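Local coordinates for protein glycosyl hydrolase, BNR repeat (Ralstonia eutropha, PDB 3B7F) that adopts a seven-bladed beta-propeller fold with BNR repeats and is probably a glycosyl hydrolase, though its substrate is not established, at residues 21-26 and 355-360; 34-39 and 376-381; 191-194 and 200-203; 220-225 and 251-256; 291-296 and 323-328. All coordinates share one frame; numbering follows the deposited sequence.

Contact 1 (21-26 and 355-360); sequences GPVMLL and GVYFGT
Leu25 and Tyr357 meet at the interface between two blades of the seven-bladed beta-propeller, each on the second strand of its four-stranded sheet. The strands do not pair: Leu25 and Tyr357 are the closer of the two matched positions, and their CA atoms are still 8.5 Å apart, so side chains alone span the gap. The main contact is a CH-pi interaction. Leu25 CD2 sits 3.7 Å from the centroid of the Tyr357 ring and only 13° off the ring normal, which puts the methyl over the middle of one face. The second methyl lies on the same side of the ring but nearer the rim, with Leu25 CD1 3.6 Å from Tyr357 CD1. The leucine and tyrosine side chains cross at about a right angle. Tyr357 CG lies anti to the carbonyl carbon (chi1 -50°), which sends the ring along the interface toward Val23. There Val23 CG1 approaches obliquely, 3.8 Å from Tyr357 OH. That hydroxyl is not left to the apolar wall, since it is hydrogen-bonded to Asp349 OD2, which ties down the far end of the ring. Thr347 of strand 346-348 touches both Leu25 and Tyr357. Ile365 of strand 365-368 and Leu36 of strand 32-38 also pack on Leu25, while Ala367 lies against Tyr357.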
# COMPACT_ATOMS: atom_id res chain seq x y z
N GLY A 21 -8.69 14.40 17.17
CA GLY A 21 -10.02 14.50 16.60
C GLY A 21 -10.47 13.31 15.74
O GLY A 21 -9.91 12.22 15.83
N PRO A 22 -11.52 13.52 14.91
CA PRO A 22 -12.08 12.46 14.10
C PRO A 22 -11.11 11.88 13.10
O PRO A 22 -10.29 12.61 12.55
CB PRO A 22 -13.20 13.17 13.33
CG PRO A 22 -13.62 14.27 14.20
CD PRO A 22 -12.27 14.78 14.69
N VAL A 23 -11.22 10.58 12.89
CA VAL A 23 -10.47 9.85 11.88
C VAL A 23 -11.45 9.44 10.78
O VAL A 23 -12.64 9.18 11.03
CB VAL A 23 -9.75 8.61 12.49
CG1 VAL A 23 -9.14 7.72 11.42
CG2 VAL A 23 -8.68 9.05 13.46
N MSE A 24 -10.94 9.37 9.56
CA MSE A 24 -11.69 8.93 8.42
C MSE A 24 -10.93 7.78 7.81
O MSE A 24 -9.71 7.81 7.80
CB MSE A 24 -11.84 10.06 7.42
CG MSE A 24 -12.65 9.66 6.17
SE MSE A 24 -13.28 11.20 5.14
CE MSE A 24 -14.64 11.76 6.44
N LEU A 25 -11.65 6.77 7.33
CA LEU A 25 -11.06 5.63 6.62
C LEU A 25 -11.70 5.65 5.25
O LEU A 25 -12.89 5.80 5.17
CB LEU A 25 -11.31 4.30 7.32
CG LEU A 25 -10.84 4.14 8.77
CD1 LEU A 25 -11.30 2.78 9.26
CD2 LEU A 25 -9.30 4.32 8.92
N LEU A 26 -10.89 5.53 4.21
CA LEU A 26 -11.30 5.58 2.81
C LEU A 26 -11.18 4.15 2.34
O LEU A 26 -10.05 3.65 2.25
CB LEU A 26 -10.34 6.49 2.03
CG LEU A 26 -9.92 7.82 2.66
CD1 LEU A 26 -8.95 8.57 1.68
CD2 LEU A 26 -11.12 8.66 3.04
N GLY A 355 -3.84 4.31 16.19
CA GLY A 355 -4.89 3.39 15.85
C GLY A 355 -4.48 2.68 14.58
O GLY A 355 -3.74 3.24 13.76
N VAL A 356 -4.93 1.43 14.45
CA VAL A 356 -4.59 0.54 13.34
C VAL A 356 -5.90 -0.07 12.80
O VAL A 356 -6.85 -0.35 13.54
CB VAL A 356 -3.58 -0.54 13.77
CG1 VAL A 356 -3.08 -1.34 12.55
CG2 VAL A 356 -2.40 0.07 14.51
N TYR A 357 -5.96 -0.26 11.50
CA TYR A 357 -7.20 -0.68 10.86
C TYR A 357 -6.91 -1.64 9.77
O TYR A 357 -5.89 -1.55 9.13
CB TYR A 357 -7.86 0.56 10.22
CG TYR A 357 -7.99 1.74 11.15
CD1 TYR A 357 -9.12 1.89 11.97
CD2 TYR A 357 -6.96 2.70 11.27
CE1 TYR A 357 -9.22 2.96 12.88
CE2 TYR A 357 -7.07 3.74 12.17
CZ TYR A 357 -8.21 3.88 12.96
OH TYR A 357 -8.34 4.94 13.86
N PHE A 358 -7.82 -2.58 9.53
CA PHE A 358 -7.68 -3.43 8.34
C PHE A 358 -9.02 -3.83 7.74
O PHE A 358 -10.03 -3.89 8.45
CB PHE A 358 -6.75 -4.63 8.58
CG PHE A 358 -7.29 -5.70 9.54
CD1 PHE A 358 -8.11 -6.72 9.10
CD2 PHE A 358 -6.88 -5.70 10.87
CE1 PHE A 358 -8.57 -7.70 9.96
CE2 PHE A 358 -7.38 -6.68 11.76
CZ PHE A 358 -8.20 -7.68 11.28
N GLY A 359 -9.00 -4.14 6.44
CA GLY A 359 -10.18 -4.53 5.68
C GLY A 359 -9.94 -5.87 5.06
O GLY A 359 -8.89 -6.11 4.48
N THR A 360 -10.95 -6.74 5.13
CA THR A 360 -10.83 -8.09 4.63
C THR A 360 -11.57 -8.27 3.29
O THR A 360 -12.43 -7.47 2.94
CB THR A 360 -11.36 -9.11 5.64
OG1 THR A 360 -12.78 -9.00 5.69
CG2 THR A 360 -10.77 -8.89 7.06

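Contact 2 (34-39 and 376-381); sequences WFLASD and QCIASH
Two consecutive residues of one strand, Ile378 and Ala379, both turn toward a single leucine, Leu36, whereas a regular strand would send them to opposite sides. The cause is a classic beta bulge at the edge of a propeller blade, in which Ile378 and Ala379 both face Ile365 of the adjacent strand. The backbone records it at Ile378, whose psi of -7° departs from the extended values on either side of it. The contact therefore belongs to the packing of one blade against the next: strand 376-379 is the outermost of its sheet, and strand 32-38 lies inside the neighbouring sheet. The nearest CA atoms, those of Leu36 and Ala379, are 8.4 Å apart, too far for strand pairing, and the join is made by apolar side chains. One methyl does most of the touching: Leu36 CD1 lies 4.0 Å from Ile378 CD1 and 4.1 Å from Ala379 CB, bridging the bulged pair. Ile378 CG1 stands between its backbone N and carbonyl carbon (chi1 61°), and the nearly straight chain beyond carries CD1 out to the leucine. These separations describe ordinary, unstrained van der Waals contact. Leu25, Trp45 and Ile365 also touch Ile378, making it part of a wider apolar layer. At the end of strand 32-38 the chemistry turns polar, where Ser38 OG receives the backbone N-H of Val23 and itself donates to Asp39 O at 2.7 Å. Back at the apolar centre, the other leucine methyl, Leu36 CD2, lies 4.0 Å from Ile378 O.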
# COMPACT_ATOMS: atom_id res chain seq x y z
N TRP A 34 -16.52 3.27 0.08
CA TRP A 34 -17.23 3.55 1.31
C TRP A 34 -16.26 4.36 2.15
O TRP A 34 -15.05 4.34 1.91
CB TRP A 34 -17.69 2.29 2.02
CG TRP A 34 -19.00 1.71 1.60
CD1 TRP A 34 -20.19 1.88 2.24
CD2 TRP A 34 -19.25 0.83 0.50
NE1 TRP A 34 -21.16 1.16 1.60
CE2 TRP A 34 -20.62 0.51 0.53
CE3 TRP A 34 -18.47 0.33 -0.55
CZ2 TRP A 34 -21.23 -0.30 -0.43
CZ3 TRP A 34 -19.07 -0.50 -1.49
CH2 TRP A 34 -20.43 -0.82 -1.41
N PHE A 35 -16.82 5.10 3.11
CA PHE A 35 -16.09 6.02 3.95
C PHE A 35 -16.55 5.86 5.36
O PHE A 35 -17.76 5.80 5.60
CB PHE A 35 -16.33 7.44 3.49
CG PHE A 35 -15.86 7.69 2.10
CD1 PHE A 35 -14.56 8.07 1.86
CD2 PHE A 35 -16.71 7.48 1.02
CE1 PHE A 35 -14.10 8.26 0.56
CE2 PHE A 35 -16.26 7.68 -0.27
CZ PHE A 35 -14.95 8.08 -0.50
N LEU A 36 -15.60 5.74 6.28
CA LEU A 36 -15.91 5.58 7.71
C LEU A 36 -15.41 6.79 8.45
O LEU A 36 -14.30 7.21 8.21
CB LEU A 36 -15.33 4.29 8.28
CG LEU A 36 -16.13 3.02 8.06
CD1 LEU A 36 -15.24 1.78 8.11
CD2 LEU A 36 -17.32 2.93 9.08
N ALA A 37 -16.24 7.38 9.32
CA ALA A 37 -15.82 8.57 10.08
C ALA A 37 -16.04 8.34 11.58
O ALA A 37 -17.11 7.89 11.98
CB ALA A 37 -16.58 9.82 9.59
N SER A 38 -15.04 8.65 12.39
CA SER A 38 -15.15 8.47 13.84
C SER A 38 -15.48 9.75 14.58
O SER A 38 -15.42 10.85 14.02
CB SER A 38 -13.85 7.94 14.43
OG SER A 38 -12.87 8.97 14.62
N ASP A 39 -15.87 9.56 15.84
CA ASP A 39 -15.98 10.64 16.82
C ASP A 39 -14.52 10.94 17.26
O ASP A 39 -13.59 10.19 16.90
CB ASP A 39 -16.92 10.27 17.99
CG ASP A 39 -16.48 9.03 18.76
OD1 ASP A 39 -15.50 8.34 18.40
OD2 ASP A 39 -17.17 8.72 19.74
N GLN A 376 -12.09 -4.15 17.08
CA GLN A 376 -13.54 -4.04 17.05
C GLN A 376 -13.93 -3.99 15.58
O GLN A 376 -13.36 -3.23 14.80
CB GLN A 376 -13.97 -2.76 17.75
CG GLN A 376 -15.47 -2.44 17.80
CD GLN A 376 -16.29 -3.29 18.79
OE1 GLN A 376 -15.87 -3.51 19.94
NE2 GLN A 376 -17.49 -3.73 18.34
N CYS A 377 -14.89 -4.82 15.19
CA CYS A 377 -15.42 -4.74 13.85
C CYS A 377 -16.36 -3.50 13.76
O CYS A 377 -17.40 -3.48 14.38
CB CYS A 377 -16.17 -6.01 13.47
SG CYS A 377 -16.69 -5.97 11.73
N ILE A 378 -15.96 -2.51 12.99
CA ILE A 378 -16.72 -1.26 12.80
C ILE A 378 -17.54 -1.21 11.49
O ILE A 378 -18.27 -0.28 11.26
CB ILE A 378 -15.82 -0.02 12.95
CG1 ILE A 378 -14.69 0.02 11.90
CG2 ILE A 378 -15.23 0.04 14.40
CD1 ILE A 378 -13.96 1.32 11.83
N ALA A 379 -17.36 -2.20 10.62
CA ALA A 379 -18.15 -2.36 9.38
C ALA A 379 -18.06 -3.82 8.93
O ALA A 379 -17.00 -4.41 9.03
CB ALA A 379 -17.66 -1.47 8.27
N SER A 380 -19.17 -4.38 8.46
CA SER A 380 -19.24 -5.73 7.92
C SER A 380 -20.16 -5.73 6.68
O SER A 380 -20.86 -4.76 6.38
CB SER A 380 -19.73 -6.74 8.97
OG SER A 380 -21.09 -6.50 9.27
N HIS A 381 -20.13 -6.84 5.96
CA HIS A 381 -20.94 -7.04 4.75
C HIS A 381 -20.73 -6.01 3.60
O HIS A 381 -21.65 -5.72 2.83
CB HIS A 381 -22.41 -7.18 5.12
CG HIS A 381 -22.68 -8.31 6.06
ND1 HIS A 381 -23.02 -8.11 7.38
CD2 HIS A 381 -22.68 -9.64 5.86
CE1 HIS A 381 -23.23 -9.28 7.95
NE2 HIS A 381 -23.03 -10.23 7.05

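Contact 3 (191-194 and 200-203); sequences HLYI and GVFE
Glu203 reaches back across a beta hairpin of one propeller blade to meet Tyr193 and His191. Its CB starts beside the tyrosine ring, 4.0 Å from Tyr193 CD1, on the face of the sheet that these two paired residues share. CG, anti to the backbone N (chi1 -178°), runs past the backbone, with Leu192 O 3.8 Å away. The carboxylate then lies alongside the tyrosine, its plane only 17° from that of the ring, and OE2 comes within 3.5 Å of Tyr193 CE1. At the tip, His191 NE2 donates to Glu203 OE2 at 2.6 Å (152° at the hydrogen); OE2 offers its anti lone pair, the one turned away from OE1, and lies close to the imidazole plane. The antiparallel frame is set by Ile194 and Phe202, a hydrogen-bonded pair: Ile194 N to Phe202 O is 2.9 Å, and Phe202 N to Ile194 O is 3.0 Å. On their face, Ile194 CG1 packs 3.7 Å from Phe202 CB. Glu203 OE1 forms a salt bridge with Arg260, and His191 ND1 is hydrogen-bonded to Asp185 OD2. With a carboxylate at each nitrogen, the imidazole is held against rotation, and its positively charged form would probably be favoured.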
# COMPACT_ATOMS: atom_id res chain seq x y z
N HIS A 191 14.37 11.64 -4.85
CA HIS A 191 14.63 10.29 -4.36
C HIS A 191 13.31 9.51 -4.25
O HIS A 191 12.47 9.77 -3.36
CB HIS A 191 15.39 10.37 -3.05
CG HIS A 191 15.83 9.04 -2.52
ND1 HIS A 191 15.84 8.76 -1.17
CD2 HIS A 191 16.26 7.91 -3.13
CE1 HIS A 191 16.30 7.54 -0.98
NE2 HIS A 191 16.55 7.00 -2.15
N LEU A 192 13.17 8.54 -5.16
CA LEU A 192 11.98 7.73 -5.30
C LEU A 192 12.29 6.26 -5.19
O LEU A 192 13.37 5.84 -5.61
CB LEU A 192 11.38 7.96 -6.69
CG LEU A 192 11.05 9.39 -7.12
CD1 LEU A 192 10.49 9.40 -8.54
CD2 LEU A 192 10.09 10.05 -6.10
N TYR A 193 11.34 5.51 -4.64
CA TYR A 193 11.36 4.06 -4.56
C TYR A 193 10.05 3.57 -5.17
O TYR A 193 9.03 4.25 -5.10
CB TYR A 193 11.46 3.51 -3.13
CG TYR A 193 12.72 3.81 -2.33
CD1 TYR A 193 13.93 3.12 -2.56
CD2 TYR A 193 12.68 4.72 -1.28
CE1 TYR A 193 15.06 3.39 -1.78
CE2 TYR A 193 13.79 4.99 -0.52
CZ TYR A 193 14.97 4.34 -0.77
OH TYR A 193 16.00 4.66 0.04
N ILE A 194 10.09 2.39 -5.80
CA ILE A 194 8.88 1.75 -6.35
C ILE A 194 8.98 0.26 -6.08
O ILE A 194 10.06 -0.26 -5.84
CB ILE A 194 8.65 2.04 -7.87
CG1 ILE A 194 9.81 1.50 -8.74
CG2 ILE A 194 8.40 3.56 -8.12
CD1 ILE A 194 9.64 1.77 -10.27
N GLY A 200 10.66 -6.42 -8.12
CA GLY A 200 11.41 -6.00 -6.96
C GLY A 200 11.21 -4.55 -6.60
O GLY A 200 10.27 -3.89 -7.09
N VAL A 201 12.08 -4.09 -5.70
CA VAL A 201 12.16 -2.71 -5.29
C VAL A 201 13.20 -2.05 -6.19
O VAL A 201 14.23 -2.66 -6.52
CB VAL A 201 12.56 -2.51 -3.82
CG1 VAL A 201 12.66 -0.98 -3.48
CG2 VAL A 201 11.60 -3.22 -2.91
N PHE A 202 12.89 -0.83 -6.61
CA PHE A 202 13.75 -0.06 -7.47
C PHE A 202 13.83 1.33 -6.91
O PHE A 202 12.88 1.80 -6.28
CB PHE A 202 13.21 -0.03 -8.89
CG PHE A 202 13.24 -1.36 -9.57
CD1 PHE A 202 12.20 -2.26 -9.40
CD2 PHE A 202 14.31 -1.72 -10.38
CE1 PHE A 202 12.22 -3.50 -10.01
CE2 PHE A 202 14.33 -2.98 -11.01
CZ PHE A 202 13.27 -3.86 -10.82
N GLU A 203 14.97 1.97 -7.16
CA GLU A 203 15.29 3.29 -6.67
C GLU A 203 15.74 4.24 -7.77
O GLU A 203 16.48 3.85 -8.69
CB GLU A 203 16.46 3.18 -5.69
CG GLU A 203 16.88 4.49 -5.03
CD GLU A 203 18.02 4.32 -4.08
OE1 GLU A 203 18.96 3.57 -4.40
OE2 GLU A 203 17.97 4.97 -3.01

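Contact 4 (220-225 and 251-256); sequences ANFLPD and NHCGIY
The backbone of 220-225 turns at Ala220-Leu223 in a type I beta turn, closed by Leu223 N to Ala220 O at 3.0 Å, and meets a second type I turn, Asn251-Gly254, through Cys253. The latter joins the second and third strands of a propeller blade, with Asn251 and Gly254 bonded to each other in both directions; the former lies in the long loop arriving from the preceding blade. The two come nearest at Ala220 and Cys253, whose CA atoms are 6.3 Å apart. Within the hairpin turn, Asn251 OD1 takes the N-H of Cys253 at 2.9 Å, in the carbonyl plane and on a lone pair. This Asx turn fixes the backbone from which the thiol projects.

One sulfur carries the contact. Cys253 SG lies anti to the carbonyl carbon (chi1 -55°) and reaches out to the loop, accepting a weak hydrogen bond from Asn221 N at 3.6 Å. It also meets Phe222 at the ring edge, 3.9 Å from Phe222 CD1; from the ring centroid, SG lies 78° off the normal. Trp304 stacks on the same phenylalanine, adding a wall beyond the two segments. The edge-on approach sets sulfur against the ring's hydrogens instead of its pi cloud, which is consistent with SG acting as a diffuse acceptor toward both the amide and the ring, weakly so given the length of its hydrogen bond.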
# COMPACT_ATOMS: atom_id res chain seq x y z
N ALA A 220 13.95 -14.71 -3.13
CA ALA A 220 13.06 -14.85 -4.28
C ALA A 220 13.05 -16.34 -4.57
O ALA A 220 13.48 -16.84 -5.64
CB ALA A 220 13.56 -14.05 -5.47
N ASN A 221 12.53 -17.05 -3.59
CA ASN A 221 12.50 -18.53 -3.59
C ASN A 221 11.59 -19.22 -4.66
O ASN A 221 11.66 -20.44 -4.88
CB ASN A 221 12.26 -18.99 -2.13
CG ASN A 221 13.45 -18.56 -1.18
OD1 ASN A 221 14.62 -18.47 -1.63
ND2 ASN A 221 13.15 -18.30 0.10
N PHE A 222 10.79 -18.42 -5.33
CA PHE A 222 9.97 -18.84 -6.48
C PHE A 222 10.76 -18.78 -7.82
O PHE A 222 10.24 -19.21 -8.85
CB PHE A 222 8.70 -17.98 -6.59
CG PHE A 222 8.96 -16.48 -6.65
CD1 PHE A 222 9.04 -15.72 -5.46
CD2 PHE A 222 9.12 -15.83 -7.85
CE1 PHE A 222 9.31 -14.39 -5.50
CE2 PHE A 222 9.38 -14.48 -7.88
CZ PHE A 222 9.47 -13.77 -6.70
N LEU A 223 11.97 -18.22 -7.80
CA LEU A 223 12.80 -18.08 -8.99
C LEU A 223 13.79 -19.25 -9.04
O LEU A 223 14.13 -19.83 -7.99
CB LEU A 223 13.56 -16.74 -9.02
CG LEU A 223 12.78 -15.43 -9.17
CD1 LEU A 223 13.75 -14.22 -9.13
CD2 LEU A 223 11.98 -15.37 -10.44
N PRO A 224 14.22 -19.63 -10.26
CA PRO A 224 15.26 -20.67 -10.41
C PRO A 224 16.52 -20.38 -9.60
O PRO A 224 17.03 -21.28 -8.96
CB PRO A 224 15.57 -20.64 -11.90
CG PRO A 224 14.32 -20.18 -12.51
CD PRO A 224 13.77 -19.16 -11.59
N ASP A 225 16.99 -19.14 -9.63
CA ASP A 225 18.12 -18.69 -8.83
C ASP A 225 17.60 -17.56 -7.94
O ASP A 225 17.34 -16.48 -8.45
CB ASP A 225 19.29 -18.23 -9.71
CG ASP A 225 20.54 -17.86 -8.91
OD1 ASP A 225 20.49 -17.86 -7.66
OD2 ASP A 225 21.59 -17.58 -9.55
N ASN A 251 7.14 -9.00 1.84
CA ASN A 251 7.47 -9.62 0.57
C ASN A 251 6.79 -10.99 0.54
O ASN A 251 6.40 -11.55 1.58
CB ASN A 251 9.01 -9.74 0.50
CG ASN A 251 9.57 -10.09 -0.90
OD1 ASN A 251 9.61 -11.25 -1.27
ND2 ASN A 251 10.11 -9.08 -1.60
N HIS A 252 6.67 -11.53 -0.67
CA HIS A 252 6.21 -12.92 -0.84
C HIS A 252 7.14 -13.91 -0.08
O HIS A 252 6.72 -15.00 0.30
CB HIS A 252 6.17 -13.30 -2.32
CG HIS A 252 5.24 -14.41 -2.63
ND1 HIS A 252 3.97 -14.20 -3.14
CD2 HIS A 252 5.36 -15.75 -2.47
CE1 HIS A 252 3.37 -15.36 -3.30
NE2 HIS A 252 4.18 -16.32 -2.90
N CYS A 253 8.40 -13.49 0.11
CA CYS A 253 9.45 -14.25 0.80
C CYS A 253 9.94 -13.59 2.08
O CYS A 253 11.13 -13.62 2.37
CB CYS A 253 10.61 -14.53 -0.17
SG CYS A 253 10.03 -15.37 -1.68
N GLY A 254 9.03 -12.98 2.83
CA GLY A 254 9.32 -12.51 4.15
C GLY A 254 9.12 -11.06 4.47
O GLY A 254 8.77 -10.27 3.59
N ILE A 255 9.31 -10.75 5.76
CA ILE A 255 9.26 -9.40 6.28
C ILE A 255 10.71 -8.97 6.37
O ILE A 255 11.53 -9.71 6.92
CB ILE A 255 8.61 -9.27 7.67
CG1 ILE A 255 7.20 -9.91 7.69
CG2 ILE A 255 8.57 -7.78 8.09
CD1 ILE A 255 6.67 -10.21 9.13
N TYR A 256 11.02 -7.80 5.80
CA TYR A 256 12.36 -7.28 5.79
C TYR A 256 12.44 -5.84 6.25
O TYR A 256 11.50 -5.08 6.09
CB TYR A 256 12.96 -7.32 4.36
CG TYR A 256 13.11 -8.70 3.79
CD1 TYR A 256 12.04 -9.32 3.15
CD2 TYR A 256 14.31 -9.39 3.89
CE1 TYR A 256 12.16 -10.61 2.63
CE2 TYR A 256 14.44 -10.67 3.37
CZ TYR A 256 13.35 -11.28 2.74
OH TYR A 256 13.46 -12.55 2.23

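Contact 5 (291-296 and 323-328); sequences RTVWVF and ESWQRQ. With EDO (1,2-ethanediol), chain H.
Apolar packing joins Trp325 to Val293 and Val295 on one side of a propeller blade, while on the other the amide of Gln328 meets the edge of Trp294. On the first side, Val295 CG2 lies 4.0 Å from Trp325 CZ3, the two side chains crossing at about a right angle, and Val293 CG1 is 4.4 Å from Trp325 CH2. The alternation of the strand sends both valines to the same surface, so the six-membered part of the indole reaches both, Val295 CG2 coming at it obliquely. Its pyrrole nitrogen, Trp325 NE1, is hydrogen-bonded to Ile268 O.

The second grouping brings two flat groups together, with Gln328 OE1 at the indole edge of Trp294, near the ring plane and 3.4 Å from Trp294 CD1. The amide and ring planes are inclined by 25°. Both also bind the chain beyond them: Trp294 NE1 and Gln328 NE2 are each hydrogen-bonded to Glu371 O, and Gln328 NE2 also to Glu373 OE2. One face of the Trp294 indole carries Thr292 CG2, which sits 3.5 Å above the plane, toward the rim. The threonine hydroxyl is bonded to Asp289 OD2 and also accepts from EDO O2 at 2.8 Å; the 1,2-ethanediol, probably from the crystallisation liquor, is bonded to that carboxylate too.

Trp325 closes an Asp-box sequence, the signature of BNR repeats, in which Ser324 OG is hydrogen-bonded to Asp320. Strand 315-318 runs between strands 293-297 and 326-328, so these side chains reach across it; Ile255 of strand 254-259, in the preceding blade, packs on both Val295 and Trp325.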
# COMPACT_ATOMS: atom_id res chain seq x y z
N ARG A 291 10.63 1.96 14.98
CA ARG A 291 10.77 0.59 15.49
C ARG A 291 9.45 -0.20 15.51
O ARG A 291 9.48 -1.41 15.65
CB ARG A 291 11.39 0.61 16.90
CG ARG A 291 12.83 1.12 16.89
CD ARG A 291 13.49 1.37 18.26
NE ARG A 291 13.69 0.21 19.14
CZ ARG A 291 14.62 -0.75 19.01
NH1 ARG A 291 15.44 -0.80 17.96
NH2 ARG A 291 14.69 -1.72 19.92
N THR A 292 8.31 0.50 15.34
CA THR A 292 7.00 -0.12 15.42
C THR A 292 6.38 -0.31 14.04
O THR A 292 6.25 0.65 13.27
CB THR A 292 6.06 0.66 16.35
OG1 THR A 292 6.63 0.63 17.65
CG2 THR A 292 4.63 0.01 16.38
N VAL A 293 6.03 -1.56 13.76
CA VAL A 293 5.53 -2.00 12.45
C VAL A 293 4.51 -3.09 12.71
O VAL A 293 4.66 -3.85 13.68
CB VAL A 293 6.73 -2.50 11.55
CG1 VAL A 293 6.27 -3.36 10.42
CG2 VAL A 293 7.55 -1.31 11.03
N TRP A 294 3.47 -3.14 11.87
CA TRP A 294 2.40 -4.13 11.91
C TRP A 294 2.33 -4.89 10.60
O TRP A 294 2.49 -4.28 9.55
CB TRP A 294 1.02 -3.47 12.12
CG TRP A 294 0.85 -2.83 13.43
CD1 TRP A 294 0.42 -3.43 14.55
CD2 TRP A 294 1.14 -1.48 13.79
NE1 TRP A 294 0.39 -2.55 15.58
CE2 TRP A 294 0.85 -1.34 15.15
CE3 TRP A 294 1.62 -0.36 13.08
CZ2 TRP A 294 1.00 -0.13 15.84
CZ3 TRP A 294 1.75 0.85 13.75
CH2 TRP A 294 1.43 0.96 15.12
N VAL A 295 2.08 -6.21 10.67
CA VAL A 295 1.86 -7.08 9.52
C VAL A 295 0.57 -7.93 9.75
O VAL A 295 0.03 -7.94 10.83
CB VAL A 295 3.10 -8.00 9.18
CG1 VAL A 295 4.30 -7.13 8.74
CG2 VAL A 295 3.48 -8.98 10.37
N PHE A 296 0.07 -8.57 8.69
CA PHE A 296 -1.08 -9.48 8.77
C PHE A 296 -0.69 -10.81 8.08
O PHE A 296 -0.91 -10.98 6.87
CB PHE A 296 -2.34 -8.91 8.14
CG PHE A 296 -3.56 -9.74 8.47
CD1 PHE A 296 -3.93 -10.85 7.70
CD2 PHE A 296 -4.33 -9.44 9.63
CE1 PHE A 296 -5.06 -11.62 8.05
CE2 PHE A 296 -5.43 -10.20 9.97
CZ PHE A 296 -5.81 -11.28 9.19
N GLU A 323 13.15 -7.33 15.98
CA GLU A 323 13.90 -8.25 16.84
C GLU A 323 12.95 -9.24 17.51
O GLU A 323 13.31 -10.39 17.74
CB GLU A 323 14.67 -7.50 17.94
CG GLU A 323 15.80 -8.33 18.57
CD GLU A 323 16.30 -7.85 19.92
OE1 GLU A 323 15.84 -6.81 20.46
OE2 GLU A 323 17.17 -8.54 20.46
N SER A 324 11.73 -8.79 17.83
CA SER A 324 10.70 -9.63 18.44
C SER A 324 9.33 -9.22 17.88
O SER A 324 9.13 -8.09 17.44
CB SER A 324 10.70 -9.54 19.97
OG SER A 324 10.29 -8.26 20.42
N TRP A 325 8.41 -10.17 17.87
CA TRP A 325 7.06 -9.97 17.36
C TRP A 325 6.05 -10.46 18.37
O TRP A 325 6.28 -11.48 19.03
CB TRP A 325 6.85 -10.74 16.04
CG TRP A 325 7.72 -10.25 14.90
CD1 TRP A 325 8.97 -10.71 14.55
CD2 TRP A 325 7.40 -9.23 13.97
NE1 TRP A 325 9.43 -10.04 13.45
CE2 TRP A 325 8.50 -9.12 13.08
CE3 TRP A 325 6.29 -8.39 13.79
CZ2 TRP A 325 8.50 -8.21 12.01
CZ3 TRP A 325 6.30 -7.47 12.74
CH2 TRP A 325 7.41 -7.39 11.87
N GLN A 326 4.93 -9.74 18.49
CA GLN A 326 3.84 -10.13 19.39
C GLN A 326 2.54 -10.26 18.61
O GLN A 326 2.27 -9.45 17.72
CB GLN A 326 3.65 -9.15 20.55
CG GLN A 326 4.81 -9.17 21.60
CD GLN A 326 6.08 -8.54 21.07
OE1 GLN A 326 6.05 -7.46 20.44
NE2 GLN A 326 7.22 -9.24 21.29
N ARG A 327 1.76 -11.27 18.98
CA ARG A 327 0.49 -11.56 18.35
C ARG A 327 -0.55 -10.62 18.91
O ARG A 327 -0.61 -10.44 20.13
CB ARG A 327 0.06 -13.00 18.66
CG ARG A 327 -1.21 -13.48 17.93
CD ARG A 327 -1.46 -14.91 18.36
NE ARG A 327 -2.63 -15.48 17.72
CZ ARG A 327 -2.69 -15.90 16.46
NH1 ARG A 327 -1.63 -15.88 15.65
NH2 ARG A 327 -3.82 -16.38 16.02
N GLN A 328 -1.35 -10.04 18.03
CA GLN A 328 -2.42 -9.18 18.40
C GLN A 328 -3.71 -9.70 17.78
O GLN A 328 -3.95 -9.51 16.61
CB GLN A 328 -2.15 -7.79 17.89
CG GLN A 328 -0.96 -7.12 18.51
CD GLN A 328 -0.83 -5.66 18.07
OE1 GLN A 328 -1.03 -5.34 16.89
NE2 GLN A 328 -0.53 -4.76 19.02
C1 EDO H . 5.28 3.39 21.07
O1 EDO H . 6.03 3.99 20.01
C2 EDO H . 4.47 2.16 20.62
O2 EDO H . 5.25 1.10 20.01

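In the fold
Contacts 1, 2, 3 and 5 are buried; contact 4, loop against turn, is partly buried and relies on a sulfur. Contacts 1 and 2 are adjacent, their centres 8 Å apart, and both press the last blade against the blade of strands 24-29 and 32-38, which strand 385-391 completes from the C-terminal end. Both are apolar, without strand pairing. Contact 3 lies across the propeller, about 27 Å from contact 1 between centres, and alone pairs its segments as neighbouring strands, adding main-chain bonds and a histidine-carboxylate pair to side-chain packing. Contact 5 stays within one blade yet touches both sides: Trp294 meets Val356 of contact 1, and Val295 meets Ile255 of contact 4.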